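Local coordinates for extracellular solute-binding protein, family 1 (Bifidobacterium longum subsp. infantis ATCC 15697, PDB 3OMB) that probably captures a solute, most likely a carbohydrate, outside the cell for delivery to an ABC transporter, and binds a magnesium ion, at residues A[47-50]-A[51-54]; A[137-140]-A[141-145]; A[281-284]-A[285-289]; A[511-514]-A[515-518]. All coordinates share one frame; numbering follows the deposited sequence. Where two conformers were deposited one is given.

Contact 1. Residues A[47-50]-A[51-54]; sequences KKNA and NQEK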
ATOM      1  N   LYS A  47       4.543 -16.633   2.075  1.00 24.39           N
ATOM      2  CA  LYS A  47       3.195 -16.170   1.770  1.00 25.62           C
ATOM      3  C   LYS A  47       3.063 -15.990   0.262  1.00 25.86           C
ATOM      4  O   LYS A  47       3.989 -15.489  -0.384  1.00 25.10           O
ATOM      5  CB  LYS A  47       2.942 -14.844   2.474  1.00 25.66           C
ATOM      6  CG  LYS A  47       1.476 -14.411   2.465  1.00 28.58           C
ATOM      7  CD  LYS A  47       1.346 -12.971   2.894  1.00 31.20           C
ATOM      8  CE  LYS A  47       1.034 -12.867   4.363  1.00 33.34           C
ATOM      9  NZ  LYS A  47       1.258 -11.466   4.834  1.00 36.00           N
ATOM     10  N   LYS A  48       1.915 -16.403  -0.277  1.00 27.09           N
ATOM     11  CA  LYS A  48       1.624 -16.397  -1.718  1.00 28.06           C
ATOM     12  C   LYS A  48       0.307 -15.672  -2.028  1.00 28.65           C
ATOM     13  O   LYS A  48      -0.574 -15.573  -1.169  1.00 29.12           O
ATOM     14  CB  LYS A  48       1.486 -17.837  -2.233  1.00 28.08           C
ATOM     15  CG  LYS A  48       2.598 -18.812  -1.829  1.00 28.62           C
ATOM     16  CD  LYS A  48       3.893 -18.588  -2.626  1.00 29.37           C
ATOM     17  CE  LYS A  48       3.723 -18.883  -4.126  1.00 30.36           C
ATOM     18  NZ  LYS A  48       3.259 -20.261  -4.425  1.00 30.60           N
ATOM     19  N   ASN A  49       0.166 -15.181  -3.257  1.00 29.13           N
ATOM     20  CA  ASN A  49      -1.148 -14.792  -3.768  1.00 29.88           C
ATOM     21  C   ASN A  49      -1.755 -16.056  -4.391  1.00 30.24           C
ATOM     22  O   ASN A  49      -1.017 -16.906  -4.908  1.00 29.96           O
ATOM     23  CB  ASN A  49      -1.019 -13.678  -4.830  1.00 30.16           C
ATOM     24  CG  ASN A  49      -0.592 -12.323  -4.248  1.00 30.70           C
ATOM     25  OD1 ASN A  49      -0.994 -11.949  -3.140  1.00 31.88           O
ATOM     26  ND2 ASN A  49       0.218 -11.575  -5.008  1.00 30.08           N
ATOM     27  N   ALA A  50      -3.077 -16.202  -4.352  1.00 31.20           N
ATOM     28  CA  ALA A  50      -3.730 -17.365  -4.998  1.00 31.76           C
ATOM     29  C   ALA A  50      -3.444 -17.523  -6.503  1.00 31.50           C
ATOM     30  O   ALA A  50      -3.529 -18.618  -7.033  1.00 31.45           O
ATOM     31  CB  ALA A  50      -5.265 -17.355  -4.752  1.00 32.32           C
ATOM     32  N   ASN A  51      -3.104 -16.443  -7.194  1.00 31.34           N
ATOM     33  CA  ASN A  51      -2.850 -16.561  -8.638  1.00 31.82           C
ATOM     34  C   ASN A  51      -1.437 -17.045  -9.007  1.00 31.10           C
ATOM     35  O   ASN A  51      -1.088 -17.133 -10.182  1.00 31.23           O
ATOM     36  CB  ASN A  51      -3.208 -15.254  -9.363  1.00 32.35           C
ATOM     37  CG  ASN A  51      -2.292 -14.110  -9.004  1.00 33.97           C
ATOM     38  OD1 ASN A  51      -1.380 -14.243  -8.180  1.00 36.03           O
ATOM     39  ND2 ASN A  51      -2.525 -12.966  -9.632  1.00 35.72           N
ATOM     40  N   GLN A  52      -0.641 -17.374  -7.998  1.00 29.83           N
ATOM     41  CA  GLN A  52       0.727 -17.791  -8.218  1.00 29.48           C
ATOM     42  C   GLN A  52       0.912 -19.300  -8.366  1.00 30.11           C
ATOM     43  O   GLN A  52       0.258 -20.117  -7.717  1.00 29.38           O
ATOM     44  CB  GLN A  52       1.645 -17.234  -7.120  1.00 28.60           C
ATOM     45  CG  GLN A  52       1.796 -15.727  -7.214  1.00 27.07           C
ATOM     46  CD  GLN A  52       2.307 -15.104  -5.940  1.00 26.47           C
ATOM     47  OE1 GLN A  52       2.602 -15.794  -4.961  1.00 27.48           O
ATOM     48  NE2 GLN A  52       2.431 -13.787  -5.944  1.00 25.60           N
ATOM     49  N   GLU A  53       1.822 -19.639  -9.262  1.00 30.97           N
ATOM     50  CA  GLU A  53       2.355 -20.979  -9.424  1.00 32.00           C
ATOM     51  C   GLU A  53       2.974 -21.498  -8.103  1.00 31.07           C
ATOM     52  O   GLU A  53       3.402 -20.711  -7.242  1.00 30.96           O
ATOM     53  CB  GLU A  53       3.374 -20.849 -10.564  1.00 33.02           C
ATOM     54  CG  GLU A  53       4.505 -21.833 -10.713  1.00 38.12           C
ATOM     55  CD  GLU A  53       5.094 -21.779 -12.135  1.00 44.46           C
ATOM     56  OE1 GLU A  53       6.171 -21.155 -12.345  1.00 47.34           O
ATOM     57  OE2 GLU A  53       4.448 -22.340 -13.059  1.00 48.36           O
ATOM     58  N   LYS A  54       2.989 -22.814  -7.926  1.00 30.67           N
ATOM     59  CA  LYS A  54       3.642 -23.423  -6.753  1.00 30.49           C
ATOM     60  C   LYS A  54       5.158 -23.233  -6.839  1.00 29.02           C
ATOM     61  O   LYS A  54       5.718 -23.226  -7.946  1.00 28.43           O
ATOM     62  CB  LYS A  54       3.307 -24.917  -6.619  1.00 31.03           C
ATOM     63  CG  LYS A  54       1.831 -25.212  -6.378  1.00 35.05           C
ATOM     64  CD  LYS A  54       1.615 -26.687  -5.965  1.00 40.92           C
ATOM     65  CE  LYS A  54       0.140 -26.995  -5.582  1.00 44.36           C
ATOM     66  NZ  LYS A  54      -0.767 -27.133  -6.783  1.00 45.85           N
TER
HETATM   67  O   HOH W   1       0.752 -12.507  -7.863  1.00 26.80           O
HETATM   68  O   HOH W   2      -0.474 -19.583  -4.901  1.00 37.71           O
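Q52 folds back over the turn to meet N49 through both its backbone N-H and its side-chain amide. The backbone N of Q52 gives a hydrogen bond of 3.1 Å to O of N49, and the side-chain OE1 of Q52 accepts one of 3.0 Å from N of N49. In the second bond the N-H comes down on the amide from above, 73° out of its carbonyl plane. A glutamine suits the place because its chain, extended beyond CG (chi2 162°), is long enough to return to the backbone. Its amide lies beside that of N49, the two planes 50° apart. The two NH2 groups do not bond each other; a water accepts from N49 ND2 and Q52 NE2 and donates to N51 OD1 at 2.8 Å, so it joins three amides. A second water bridges O of N49 and O of Q52.

The chain of K48, bent at every torsion beyond CG, passes Q52 with CE 3.4 Å from OE1 and sets NZ on O of E53 at 2.9 Å. The same ammonium group forms a salt bridge with E76, which should favour its charged state in this buried position.

Farther out, R79 donates to OD1 of N49 while ND2 also binds E420, and backbone bonds tie N51 and E53 to Y415. At the centre is a type I beta turn from N49 to Q52. It starts the link from strand 41-48, which runs parallel to its neighbours 71-78 and 98-100 in a mixed sheet, to helix 59-68, consistent with a lobe of the type 2 periplasmic-binding-protein fold.

Contact 2. Residues A[137-140]-A[141-145]; sequences DAKK and MSTDS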
ATOM      1  N   ASP A 137      15.765   4.392   3.944  1.00 23.29           N
ATOM      2  CA  ASP A 137      14.458   4.210   4.597  1.00 23.59           C
ATOM      3  C   ASP A 137      14.134   2.727   4.892  1.00 23.08           C
ATOM      4  O   ASP A 137      13.370   2.429   5.822  1.00 22.19           O
ATOM      5  CB  ASP A 137      13.321   4.899   3.832  1.00 24.03           C
ATOM      6  CG  ASP A 137      13.290   6.442   4.049  1.00 27.20           C
ATOM      7  OD1 ASP A 137      14.214   7.028   4.691  1.00 28.36           O
ATOM      8  OD2 ASP A 137      12.320   7.073   3.561  1.00 29.95           O
ATOM      9  N   ALA A 138      14.722   1.813   4.104  1.00 22.80           N
ATOM     10  CA  ALA A 138      14.614   0.371   4.341  1.00 21.82           C
ATOM     11  C   ALA A 138      15.402  -0.063   5.553  1.00 21.82           C
ATOM     12  O   ALA A 138      14.982  -0.962   6.262  1.00 21.89           O
ATOM     13  CB  ALA A 138      15.084  -0.417   3.141  1.00 21.66           C
ATOM     14  N   LYS A 139      16.570   0.540   5.759  1.00 21.96           N
ATOM     15  CA  LYS A 139      17.334   0.328   6.992  1.00 22.53           C
ATOM     16  C   LYS A 139      16.506   0.723   8.211  1.00 22.21           C
ATOM     17  O   LYS A 139      16.454  -0.007   9.209  1.00 22.26           O
ATOM     18  CB  LYS A 139      18.624   1.137   6.965  1.00 23.22           C
ATOM     19  CG  LYS A 139      19.482   0.911   8.192  1.00 26.15           C
ATOM     20  CD  LYS A 139      20.941   1.005   7.815  1.00 31.73           C
ATOM     21  CE  LYS A 139      21.586   2.250   8.317  1.00 34.77           C
ATOM     22  NZ  LYS A 139      23.065   1.974   8.367  1.00 34.98           N
ATOM     23  N   LYS A 140      15.845   1.868   8.111  1.00 21.65           N
ATOM     24  CA  LYS A 140      15.081   2.393   9.220  1.00 22.50           C
ATOM     25  C   LYS A 140      13.848   1.548   9.486  1.00 22.67           C
ATOM     26  O   LYS A 140      13.548   1.249  10.643  1.00 23.02           O
ATOM     27  CB  LYS A 140      14.726   3.853   8.975  1.00 22.55           C
ATOM     28  CG  LYS A 140      15.880   4.824   9.187  1.00 23.98           C
ATOM     29  CD  LYS A 140      15.341   6.245   9.085  1.00 30.53           C
ATOM     30  CE  LYS A 140      16.207   7.165   8.266  1.00 33.78           C
ATOM     31  NZ  LYS A 140      17.418   7.489   9.050  1.00 38.03           N
HETATM   32  N   MSE A 141      13.158   1.140   8.420  1.00 22.91           N
HETATM   33  CA  MSE A 141      12.083   0.143   8.507  1.00 24.07           C
HETATM   34  C   MSE A 141      12.530  -1.165   9.166  1.00 24.40           C
HETATM   35  O   MSE A 141      11.774  -1.785   9.926  1.00 24.59           O
HETATM   36  CB  MSE A 141      11.578  -0.215   7.124  1.00 24.35           C
HETATM   37  CG  MSE A 141      10.451   0.604   6.637  1.00 27.15           C
HETATM   38 SE   MSE A 141       9.813  -0.229   4.968  0.75 33.15          SE
HETATM   39  CE  MSE A 141       8.836   1.324   4.336  1.00 33.51           C
ATOM     40  N   SER A 142      13.749  -1.578   8.869  1.00 24.27           N
ATOM     41  CA  SER A 142      14.237  -2.880   9.334  1.00 25.10           C
ATOM     42  C   SER A 142      14.822  -2.897  10.735  1.00 25.83           C
ATOM     43  O   SER A 142      14.979  -3.970  11.312  1.00 26.91           O
ATOM     44  CB  SER A 142      15.247  -3.448   8.351  1.00 24.49           C
ATOM     45  OG  SER A 142      14.661  -3.523   7.064  1.00 25.72           O
ATOM     46  N   THR A 143      15.115  -1.715  11.285  1.00 26.59           N
ATOM     47  CA  THR A 143      15.818  -1.554  12.562  1.00 27.24           C
ATOM     48  C   THR A 143      14.901  -0.868  13.580  1.00 28.10           C
ATOM     49  O   THR A 143      14.332   0.209  13.309  1.00 27.94           O
ATOM     50  CB  THR A 143      17.079  -0.672  12.384  1.00 27.55           C
ATOM     51  OG1 THR A 143      17.882  -1.196  11.326  1.00 29.05           O
ATOM     52  CG2 THR A 143      17.918  -0.581  13.662  1.00 27.02           C
ATOM     53  N   ASP A 144      14.760  -1.478  14.751  1.00 28.38           N
ATOM     54  CA  ASP A 144      13.963  -0.854  15.786  1.00 29.59           C
ATOM     55  C   ASP A 144      14.802   0.132  16.599  1.00 30.26           C
ATOM     56  O   ASP A 144      15.995   0.347  16.336  1.00 30.07           O
ATOM     57  CB  ASP A 144      13.254  -1.890  16.670  1.00 29.79           C
ATOM     58  CG  ASP A 144      14.224  -2.789  17.428  1.00 30.82           C
ATOM     59  OD1 ASP A 144      15.355  -2.355  17.753  1.00 31.92           O
ATOM     60  OD2 ASP A 144      13.840  -3.939  17.721  1.00 31.68           O
ATOM     61  N   SER A 145      14.161   0.734  17.586  1.00 31.08           N
ATOM     62  CA  SER A 145      14.793   1.759  18.386  1.00 32.64           C
ATOM     63  C   SER A 145      15.863   1.174  19.310  1.00 33.32           C
ATOM     64  O   SER A 145      16.639   1.922  19.885  1.00 34.40           O
ATOM     65  CB  SER A 145      13.743   2.511  19.210  1.00 32.70           C
ATOM     66  OG  SER A 145      13.097   1.617  20.106  1.00 33.55           O
TER
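S142 and T143 each turn a side-chain hydroxyl back onto a carbonyl four residues earlier. OG of S142 gives a hydrogen bond of 2.7 Å to O of A138, and OG1 of T143 gives one of 2.8 Å to O of K139. In both residues the oxygen sits beside the backbone N (chi1 -56° in S142), which directs it along the helix toward the preceding turn. Serine and threonine fit here because their short hydroxyls can reach such a carbonyl. The OG of S142 also takes a hydrogen bond from N of A153, linking the helix to strand 152-155.

The backbone bonds run alongside. N of M141 binds O of D137 at 2.9 Å, and N of S142 binds O of A138 at the same length; that carbonyl therefore accepts twice, its two donors arriving from opposite faces of its plane. The arrangement is the C-terminal turn of helix 136-142, where T143 is the first residue to leave helical angles and the bond from T143 N to K140 O is weak, at 3.4 Å. With an alanine in place of S142, A138 O would lose its second donor and N of A153 would probably be left without its acceptor.

The remaining contacts are looser and bring side-chain carbons against oxygens. CG of K139 lies 4.1 Å from OG1 of T143, the two side chains pointing the same way, while M141, present as selenomethionine, passes its CB and CG along O of D137 and makes an apolar contact with L349.

Contact 3. Residues A[281-284]-A[285-289]; sequences PAEW and ATKDD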
ATOM      1  N   PRO A 281     -23.177   7.952  -6.278  1.00 21.18           N
ATOM      2  CA  PRO A 281     -24.367   7.113  -6.099  1.00 21.18           C
ATOM      3  C   PRO A 281     -24.901   7.089  -4.676  1.00 21.32           C
ATOM      4  O   PRO A 281     -24.127   7.030  -3.713  1.00 21.29           O
ATOM      5  CB  PRO A 281     -23.887   5.724  -6.509  1.00 21.38           C
ATOM      6  CG  PRO A 281     -22.806   6.034  -7.563  1.00 21.82           C
ATOM      7  CD  PRO A 281     -22.095   7.231  -6.982  1.00 21.05           C
ATOM      8  N   ALA A 282     -26.227   7.115  -4.570  1.00 21.75           N
ATOM      9  CA  ALA A 282     -26.921   7.076  -3.295  1.00 22.65           C
ATOM     10  C   ALA A 282     -26.459   5.888  -2.424  1.00 22.63           C
ATOM     11  O   ALA A 282     -26.270   6.041  -1.214  1.00 22.86           O
ATOM     12  CB  ALA A 282     -28.444   7.021  -3.538  1.00 23.28           C
ATOM     13  N   GLU A 283     -26.214   4.759  -3.083  0.50 22.48           N
ATOM     14  CA  GLU A 283     -25.918   3.500  -2.422  0.50 22.52           C
ATOM     15  C   GLU A 283     -24.406   3.216  -2.286  0.50 21.83           C
ATOM     16  O   GLU A 283     -24.011   2.067  -2.072  0.50 21.50           O
ATOM     17  CB  GLU A 283     -26.602   2.369  -3.203  0.50 23.22           C
ATOM     18  CG  GLU A 283     -25.916   2.012  -4.536  0.50 23.78           C
ATOM     19  CD  GLU A 283     -26.331   2.877  -5.740  0.50 24.09           C
ATOM     20  OE1 GLU A 283     -27.087   3.869  -5.578  0.50 22.18           O
ATOM     21  OE2 GLU A 283     -25.870   2.542  -6.864  0.50 24.83           O
ATOM     22  N   TRP A 284     -23.575   4.260  -2.392  1.00 20.86           N
ATOM     23  CA  TRP A 284     -22.105   4.119  -2.343  1.00 20.14           C
ATOM     24  C   TRP A 284     -21.613   3.406  -1.065  1.00 19.99           C
ATOM     25  O   TRP A 284     -20.641   2.623  -1.105  1.00 19.45           O
ATOM     26  CB  TRP A 284     -21.416   5.504  -2.449  1.00 19.54           C
ATOM     27  CG  TRP A 284     -21.562   6.292  -1.185  1.00 19.49           C
ATOM     28  CD1 TRP A 284     -22.632   7.076  -0.816  1.00 19.19           C
ATOM     29  CD2 TRP A 284     -20.635   6.325  -0.083  1.00 18.97           C
ATOM     30  NE1 TRP A 284     -22.412   7.597   0.447  1.00 20.51           N
ATOM     31  CE2 TRP A 284     -21.202   7.147   0.919  1.00 19.72           C
ATOM     32  CE3 TRP A 284     -19.373   5.745   0.145  1.00 19.21           C
ATOM     33  CZ2 TRP A 284     -20.546   7.410   2.140  1.00 20.25           C
ATOM     34  CZ3 TRP A 284     -18.718   5.993   1.375  1.00 18.54           C
ATOM     35  CH2 TRP A 284     -19.301   6.822   2.343  1.00 20.10           C
ATOM     36  N   ALA A 285     -22.292   3.664   0.057  1.00 20.13           N
ATOM     37  CA  ALA A 285     -21.787   3.259   1.374  1.00 21.20           C
ATOM     38  C   ALA A 285     -21.906   1.775   1.613  1.00 22.02           C
ATOM     39  O   ALA A 285     -21.254   1.249   2.510  1.00 22.41           O
ATOM     40  CB  ALA A 285     -22.469   4.032   2.513  1.00 20.60           C
ATOM     41  N   THR A 286     -22.723   1.102   0.810  1.00 23.04           N
ATOM     42  CA  THR A 286     -22.983  -0.321   1.039  1.00 24.94           C
ATOM     43  C   THR A 286     -22.550  -1.174  -0.154  1.00 25.38           C
ATOM     44  O   THR A 286     -22.713  -2.395  -0.144  1.00 25.88           O
ATOM     45  CB  THR A 286     -24.474  -0.599   1.415  1.00 24.93           C
ATOM     46  OG1 THR A 286     -25.334  -0.141   0.361  1.00 26.80           O
ATOM     47  CG2 THR A 286     -24.854   0.104   2.723  1.00 24.62           C
ATOM     48  N   LYS A 287     -21.967  -0.529  -1.155  1.00 25.55           N
ATOM     49  CA  LYS A 287     -21.651  -1.209  -2.399  1.00 26.59           C
ATOM     50  C   LYS A 287     -20.348  -1.981  -2.264  1.00 27.34           C
ATOM     51  O   LYS A 287     -19.329  -1.433  -1.844  1.00 27.13           O
ATOM     52  CB  LYS A 287     -21.566  -0.227  -3.555  1.00 26.37           C
ATOM     53  CG  LYS A 287     -21.278  -0.911  -4.890  1.00 25.86           C
ATOM     54  CD  LYS A 287     -21.226   0.099  -6.026  1.00 27.22           C
ATOM     55  CE  LYS A 287     -22.605   0.630  -6.403  1.00 26.94           C
ATOM     56  NZ  LYS A 287     -22.431   1.869  -7.240  1.00 23.90           N
ATOM     57  N   ASP A 288     -20.386  -3.258  -2.621  1.00 28.60           N
ATOM     58  CA  ASP A 288     -19.219  -4.117  -2.454  1.00 30.00           C
ATOM     59  C   ASP A 288     -18.138  -3.687  -3.450  1.00 29.54           C
ATOM     60  O   ASP A 288     -18.460  -3.187  -4.515  1.00 27.71           O
ATOM     61  CB  ASP A 288     -19.612  -5.578  -2.672  1.00 31.59           C
ATOM     62  CG  ASP A 288     -18.520  -6.544  -2.245  1.00 35.72           C
ATOM     63  OD1 ASP A 288     -17.964  -6.395  -1.112  1.00 39.77           O
ATOM     64  OD2 ASP A 288     -18.206  -7.453  -3.052  1.00 39.67           O
ATOM     65  N   ASP A 289     -16.868  -3.874  -3.081  1.00 30.04           N
ATOM     66  CA  ASP A 289     -15.742  -3.543  -3.958  1.00 30.91           C
ATOM     67  C   ASP A 289     -15.913  -4.016  -5.413  1.00 30.31           C
ATOM     68  O   ASP A 289     -15.702  -3.226  -6.351  1.00 29.80           O
ATOM     69  CB  ASP A 289     -14.419  -4.063  -3.372  1.00 32.38           C
ATOM     70  CG  ASP A 289     -13.205  -3.331  -3.928  1.00 36.12           C
ATOM     71  OD1 ASP A 289     -13.180  -2.064  -3.920  1.00 39.90           O
ATOM     72  OD2 ASP A 289     -12.255  -4.021  -4.373  1.00 41.60           O
TER
HETATM   73  O   HOH W   3     -24.934   4.775   0.746  1.00 30.69           O
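E283 and T286 are joined through the backbone, N of T286 reaching O of E283 in a weak hydrogen bond of 3.3 Å. The next pair repeats it: N of K287 lies 3.4 Å from O of W284, also weak though fairly straight. Before them P281 to W284 form a type I beta turn, so the loop coils through successive tight turns. A water spans the bend, donating to O of A282 and accepting from N of A285 at 2.9 Å.

The indole of W284 is swung back over its own successor. With chi1 73° its CG stands between the backbone N and the carbonyl carbon, and the ring lies against the A285 backbone. The methyl CB of A285 sits over the same ring's face, 3.8 Å from the centroid of the six-membered ring and 15° off the normal, a CH-pi contact. Alanine suits the spot, since one methyl meets the face without pushing the ring away. At the edge, O of P281 lies in the ring plane, and NE1 donates to S499 OG, with A495 and M498 of helix 490-500 also touching the indole.

K287 sends its chain across P281 to a doubtful salt bridge of 3.5 Å between its NZ and OE2 of E283, which was modelled in two conformers. The stronger partner of NZ is D295 in helix 289-297. The chemistry thus splits: a buried aromatic ring holds the loop to helix 490-500, while the lysine charge is probably balanced mainly by the following helix.

Contact 4. Residues A[511-514]-A[515-518]; sequences CKQL and DSIG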
ATOM      1  N   CYS A 511     -16.508  14.435  18.793  1.00 22.98           N
ATOM      2  CA  CYS A 511     -15.078  14.644  19.061  1.00 24.10           C
ATOM      3  C   CYS A 511     -14.736  14.333  20.517  1.00 25.21           C
ATOM      4  O   CYS A 511     -13.783  13.604  20.797  1.00 24.33           O
ATOM      5  CB  CYS A 511     -14.618  16.061  18.682  1.00 23.89           C
ATOM      6  SG  CYS A 511     -14.642  16.452  16.890  1.00 25.26           S
ATOM      7  N   LYS A 512     -15.524  14.886  21.441  1.00 26.94           N
ATOM      8  CA  LYS A 512     -15.328  14.647  22.864  1.00 28.73           C
ATOM      9  C   LYS A 512     -15.395  13.156  23.201  1.00 28.87           C
ATOM     10  O   LYS A 512     -14.618  12.651  24.031  1.00 28.85           O
ATOM     11  CB  LYS A 512     -16.338  15.458  23.703  1.00 29.35           C
ATOM     12  CG  LYS A 512     -16.278  16.950  23.372  1.00 32.95           C
ATOM     13  CD  LYS A 512     -16.248  17.867  24.600  1.00 36.32           C
ATOM     14  CE  LYS A 512     -17.605  18.365  24.957  1.00 38.83           C
ATOM     15  NZ  LYS A 512     -18.407  17.286  25.591  1.00 42.14           N
ATOM     16  N   GLN A 513     -16.304  12.447  22.539  0.50 28.94           N
ATOM     17  CA  GLN A 513     -16.437  11.006  22.724  0.50 29.08           C
ATOM     18  C   GLN A 513     -15.200  10.234  22.254  0.50 28.56           C
ATOM     19  O   GLN A 513     -14.767   9.292  22.926  0.50 28.79           O
ATOM     20  CB  GLN A 513     -17.696  10.483  22.031  0.50 29.24           C
ATOM     21  CG  GLN A 513     -17.838   8.970  22.077  0.50 31.21           C
ATOM     22  CD  GLN A 513     -18.048   8.439  23.487  0.50 33.45           C
ATOM     23  OE1 GLN A 513     -18.012   9.195  24.459  0.50 35.29           O
ATOM     24  NE2 GLN A 513     -18.275   7.135  23.602  0.50 33.89           N
ATOM     25  N   LEU A 514     -14.634  10.619  21.111  1.00 27.70           N
ATOM     26  CA  LEU A 514     -13.373  10.018  20.646  1.00 27.17           C
ATOM     27  C   LEU A 514     -12.219  10.289  21.614  1.00 27.65           C
ATOM     28  O   LEU A 514     -11.429   9.393  21.910  1.00 27.29           O
ATOM     29  CB  LEU A 514     -12.996  10.456  19.220  1.00 26.41           C
ATOM     30  CG  LEU A 514     -13.800   9.936  18.019  1.00 25.48           C
ATOM     31  CD1 LEU A 514     -13.089  10.322  16.731  1.00 24.49           C
ATOM     32  CD2 LEU A 514     -14.012   8.420  18.070  1.00 25.05           C
ATOM     33  N   ASP A 515     -12.142  11.511  22.126  1.00 28.86           N
ATOM     34  CA  ASP A 515     -11.086  11.883  23.078  1.00 30.59           C
ATOM     35  C   ASP A 515     -11.256  11.190  24.425  1.00 31.00           C
ATOM     36  O   ASP A 515     -10.278  10.955  25.150  1.00 31.15           O
ATOM     37  CB  ASP A 515     -11.037  13.409  23.260  1.00 31.38           C
ATOM     38  CG  ASP A 515     -10.518  14.127  22.022  1.00 33.17           C
ATOM     39  OD1 ASP A 515      -9.892  13.489  21.153  1.00 35.47           O
ATOM     40  OD2 ASP A 515     -10.751  15.343  21.900  1.00 38.43           O
ATOM     41  N   SER A 516     -12.496  10.839  24.746  1.00 31.69           N
ATOM     42  CA  SER A 516     -12.801  10.204  26.029  1.00 32.27           C
ATOM     43  C   SER A 516     -12.470   8.716  26.008  1.00 32.22           C
ATOM     44  O   SER A 516     -12.402   8.076  27.061  1.00 33.25           O
ATOM     45  CB  SER A 516     -14.282  10.380  26.382  1.00 32.42           C
ATOM     46  OG  SER A 516     -15.039   9.321  25.803  1.00 32.97           O
ATOM     47  N   ILE A 517     -12.303   8.144  24.820  1.00 31.10           N
ATOM     48  CA  ILE A 517     -12.045   6.702  24.744  1.00 30.05           C
ATOM     49  C   ILE A 517     -10.644   6.378  24.236  1.00 28.73           C
ATOM     50  O   ILE A 517     -10.371   5.252  23.783  1.00 28.82           O
ATOM     51  CB  ILE A 517     -13.086   5.990  23.914  1.00 30.35           C
ATOM     52  CG1 ILE A 517     -13.112   6.584  22.500  1.00 31.46           C
ATOM     53  CG2 ILE A 517     -14.471   6.048  24.639  1.00 31.18           C
ATOM     54  CD1 ILE A 517     -14.041   5.864  21.552  1.00 33.14           C
ATOM     55  N   GLY A 518      -9.778   7.390  24.279  1.00 26.87           N
ATOM     56  CA  GLY A 518      -8.342   7.193  24.069  1.00 24.93           C
ATOM     57  C   GLY A 518      -7.663   7.792  22.861  1.00 23.05           C
ATOM     58  O   GLY A 518      -6.472   7.569  22.685  1.00 22.45           O
TER
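I517 lays its side chain across the end of the helix, over the carbonyls of Q513 and L514. Its CG1 stands between the backbone N and the carbonyl carbon (chi1 58°), which brings CG1 to 3.2 Å from O of Q513 and also close to O of L514. From there the branch runs on, CD1 approaching CD2 of L514 at 4.3 Å, while CG2 faces the amide end of Q513, whose side chain crosses I517 obliquely in one of two modelled conformers. A branched apolar residue serves well here, with one arm toward the leucine, in loose contact, and the other beside the Q513 side chain. If a serine stood in place of I517, CD2 of L514 would probably lose its apolar neighbour, and the last carbonyls would lack their hydrocarbon cover.

S516 bends its hydroxyl back onto the helix backbone: OG gives a hydrogen bond of 2.9 Å to O of Q513, tilted 27° from the carbonyl plane. D515 runs back alongside the C511 carbonyl, its CG 3.5 Å from O of C511, while N of D515 binds that oxygen at 3.0 Å. N of I517 still reaches O of L514, but from above its plane. G518, at phi 114°, takes backbone angles at which a beta carbon would collide with the carbonyl before it.

The group closes helix 503-516 just before helix 519-534, whose N-cap position is G518; L514 packs on L519 and on L259 and T260 of a neighbouring loop, and D515 touches Q520.

Overall arrangement
From the N terminus, contact 1 turns the chain out of strand 41-48 toward helix 59-68. Contact 2 then ends helix 136-142 about 28 Å away between centres, where the chain makes for strand 152-155. Contact 3 lies in the loop between helices 262-276 and 289-297, on the far side of the chain's centre from contact 2 and with P281 about 10 Å, side chain to side chain, from the magnesium ligand E208. Contact 4 joins helices 503-516 and 519-534 near the C terminus, across the chain's centre from contact 1. All four are local and follow in series: none nests within or crosses another, and none touches another.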